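Local coordinates for microtubule-associated serine/threonine-protein kinase 4 (Homo sapiens, PDB 2W7R) that probably phosphorylates protein serine and threonine residues and carries a PDZ domain, the part crystallised here, which is expected to bind C-terminal peptide tails of partner proteins, at residues H59-E63 with L76-S80. Residues are numbered along the deposited sequence; the frame is centred on the assembly and turned at random.
Sequences HINGE and LLLKS
Ile60 packs on Leu76 and Leu77, with polar contacts beside it, where a beta hairpin meets the C-terminal part of helix 70-78 and the residues after it. The CD1 methyl of Ile60 does most of the apolar touching. It lies 3.7 Å from CG of Leu77 and 4.0 Å from CB of Leu76. The side chains of Ile60 and Leu77 cross at about a right angle. Val84 and Ile86 of strand 83-89 continue this apolar layer. Beside it, ND2 of Asn61 donates a nearly straight hydrogen bond to OG of Ser80 (3.0 Å, 165°). OG lies almost in the amide plane of Asn61. The same OG donates to the backbone O of Lys83, while OD1 of Asn61 takes the backbone N of Ser85. Both ends of the amide are thus held, which fixes its rotation. Residues 60-63 form a type I' turn with Asn61 and Gly62 at its corners. In the PDZ fold this hairpin packs against the longer helix, which in this family usually flanks the peptide groove. The extended chain of Glu63 brings OE1 to 3.3 Å from CD2 of Leu76. A water accepts from ND2 of Asn61 and NZ of Lys79 and donates to the backbone O of Leu76. Its oxygen lies 2.6 Å from NZ of Lys79. Bends at chi3 and chi4 carry the lysine amine back to this water. A long salt bridge joins that amine to OE1 of Glu63, at 3.6 Å.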
ATOM      1  N   HIS A  59      10.835   6.279   9.733  1.00 22.07           N
ATOM      2  CA  HIS A  59      11.663   6.448  10.918  1.00 23.33           C
ATOM      3  C   HIS A  59      10.997   5.815  12.124  1.00 24.02           C
ATOM      4  O   HIS A  59       9.774   5.804  12.230  1.00 27.63           O
ATOM      5  CB  HIS A  59      11.869   7.932  11.256  1.00 27.99           C
ATOM      6  CG  HIS A  59      12.639   8.703  10.230  1.00 27.60           C
ATOM      7  ND1 HIS A  59      12.070   9.161   9.062  1.00 27.48           N
ATOM      8  CD2 HIS A  59      13.927   9.118  10.211  1.00 30.99           C
ATOM      9  CE1 HIS A  59      12.980   9.814   8.360  1.00 32.38           C
ATOM     10  NE2 HIS A  59      14.113   9.806   9.036  1.00 35.47           N
ATOM     11  N   ILE A  60      11.816   5.316  13.043  1.00 27.33           N
ATOM     12  CA  ILE A  60      11.341   4.896  14.355  1.00 28.11           C
ATOM     13  C   ILE A  60      12.156   5.649  15.398  1.00 35.73           C
ATOM     14  O   ILE A  60      13.383   5.576  15.399  1.00 30.12           O
ATOM     15  CB  ILE A  60      11.497   3.379  14.550  1.00 26.18           C
ATOM     16  CG1 ILE A  60      10.654   2.631  13.514  1.00 27.53           C
ATOM     17  CG2 ILE A  60      11.107   2.969  15.973  1.00 28.03           C
ATOM     18  CD1 ILE A  60      10.953   1.160  13.434  1.00 28.87           C
ATOM     19  N   ASN A  61      11.473   6.389  16.270  1.00 31.89           N
ATOM     20  CA  ASN A  61      12.144   7.220  17.263  1.00 33.87           C
ATOM     21  C   ASN A  61      13.225   8.101  16.636  1.00 38.78           C
ATOM     22  O   ASN A  61      14.287   8.324  17.225  1.00 42.26           O
ATOM     23  CB  ASN A  61      12.732   6.355  18.380  1.00 38.24           C
ATOM     24  CG  ASN A  61      11.661   5.720  19.250  1.00 41.48           C
ATOM     25  OD1 ASN A  61      10.592   6.297  19.460  1.00 43.10           O
ATOM     26  ND2 ASN A  61      11.939   4.521  19.756  1.00 37.11           N
ATOM     27  N   GLY A  62      12.949   8.594  15.432  1.00 36.61           N
ATOM     28  CA  GLY A  62      13.862   9.490  14.749  1.00 36.56           C
ATOM     29  C   GLY A  62      14.940   8.807  13.927  1.00 38.83           C
ATOM     30  O   GLY A  62      15.635   9.465  13.156  1.00 39.21           O
ATOM     31  N   GLU A  63      15.089   7.495  14.093  1.00 33.51           N
ATOM     32  CA  GLU A  63      16.077   6.737  13.325  1.00 33.52           C
ATOM     33  C   GLU A  63      15.498   6.280  11.990  1.00 32.77           C
ATOM     34  O   GLU A  63      14.450   5.656  11.950  1.00 29.44           O
ATOM     35  CB  GLU A  63      16.550   5.512  14.112  1.00 38.82           C
ATOM     36  CG  GLU A  63      17.361   5.831  15.353  1.00 63.46           C
ATOM     37  CD  GLU A  63      17.659   4.591  16.180  1.00 78.11           C
ATOM     38  OE1 GLU A  63      16.975   3.566  15.985  1.00 82.64           O
ATOM     39  OE2 GLU A  63      18.577   4.642  17.027  1.00 88.55           O
ATOM     40  N   LEU A  76      14.210  -2.521  16.317  1.00 34.22           N
ATOM     41  CA  LEU A  76      14.037  -1.132  16.742  1.00 29.97           C
ATOM     42  C   LEU A  76      12.742  -0.954  17.531  1.00 33.15           C
ATOM     43  O   LEU A  76      12.714  -0.267  18.550  1.00 32.87           O
ATOM     44  CB  LEU A  76      14.044  -0.174  15.546  1.00 32.06           C
ATOM     45  CG  LEU A  76      15.342  -0.021  14.754  1.00 31.51           C
ATOM     46  CD1 LEU A  76      15.177   1.018  13.655  1.00 30.24           C
ATOM     47  CD2 LEU A  76      16.490   0.348  15.680  1.00 40.49           C
ATOM     48  N   LEU A  77      11.667  -1.570  17.051  1.00 28.85           N
ATOM     49  CA  LEU A  77      10.368  -1.453  17.710  1.00 29.78           C
ATOM     50  C   LEU A  77      10.367  -2.180  19.051  1.00 35.20           C
ATOM     51  O   LEU A  77       9.731  -1.736  20.007  1.00 37.15           O
ATOM     52  CB  LEU A  77       9.256  -1.982  16.796  1.00 33.18           C
ATOM     53  CG  LEU A  77       9.025  -1.132  15.537  1.00 34.01           C
ATOM     54  CD1 LEU A  77       8.255  -1.885  14.465  1.00 30.09           C
ATOM     55  CD2 LEU A  77       8.321   0.175  15.886  1.00 32.83           C
ATOM     56  N   LEU A  78      11.094  -3.290  19.125  1.00 37.22           N
ATOM     57  CA  LEU A  78      11.137  -4.088  20.348  1.00 47.84           C
ATOM     58  C   LEU A  78      11.921  -3.420  21.476  1.00 55.94           C
ATOM     59  O   LEU A  78      11.527  -3.497  22.640  1.00 55.31           O
ATOM     60  CB  LEU A  78      11.708  -5.479  20.065  1.00 48.95           C
ATOM     61  CG  LEU A  78      10.834  -6.407  19.224  1.00 39.40           C
ATOM     62  CD1 LEU A  78      11.547  -7.724  18.978  1.00 40.89           C
ATOM     63  CD2 LEU A  78       9.488  -6.634  19.893  1.00 48.84           C
ATOM     64  N   LYS A  79      13.030  -2.771  21.136  1.00 53.80           N
ATOM     65  CA  LYS A  79      13.867  -2.135  22.149  1.00 55.48           C
ATOM     66  C   LYS A  79      13.287  -0.804  22.611  1.00 54.77           C
ATOM     67  O   LYS A  79      13.799  -0.186  23.546  1.00 53.33           O
ATOM     68  CB  LYS A  79      15.294  -1.928  21.633  1.00 57.61           C
ATOM     69  CG  LYS A  79      15.460  -0.758  20.670  1.00 61.42           C
ATOM     70  CD  LYS A  79      16.868  -0.178  20.772  1.00 69.87           C
ATOM     71  CE  LYS A  79      17.365   0.370  19.440  1.00 72.92           C
ATOM     72  NZ  LYS A  79      16.538   1.495  18.926  1.00 77.98           N
ATOM     73  N   SER A  80      12.216  -0.365  21.956  1.00 44.29           N
ATOM     74  CA  SER A  80      11.615   0.926  22.265  1.00 44.58           C
ATOM     75  C   SER A  80      10.955   0.938  23.642  1.00 45.61           C
ATOM     76  O   SER A  80      10.973   1.953  24.336  1.00 51.59           O
ATOM     77  CB  SER A  80      10.612   1.335  21.185  1.00 43.22           C
ATOM     78  OG  SER A  80      10.202   2.680  21.362  1.00 41.86           O
TER
HETATM   79  O   HOH W   1      14.030   2.283  19.192  1.00 44.14           O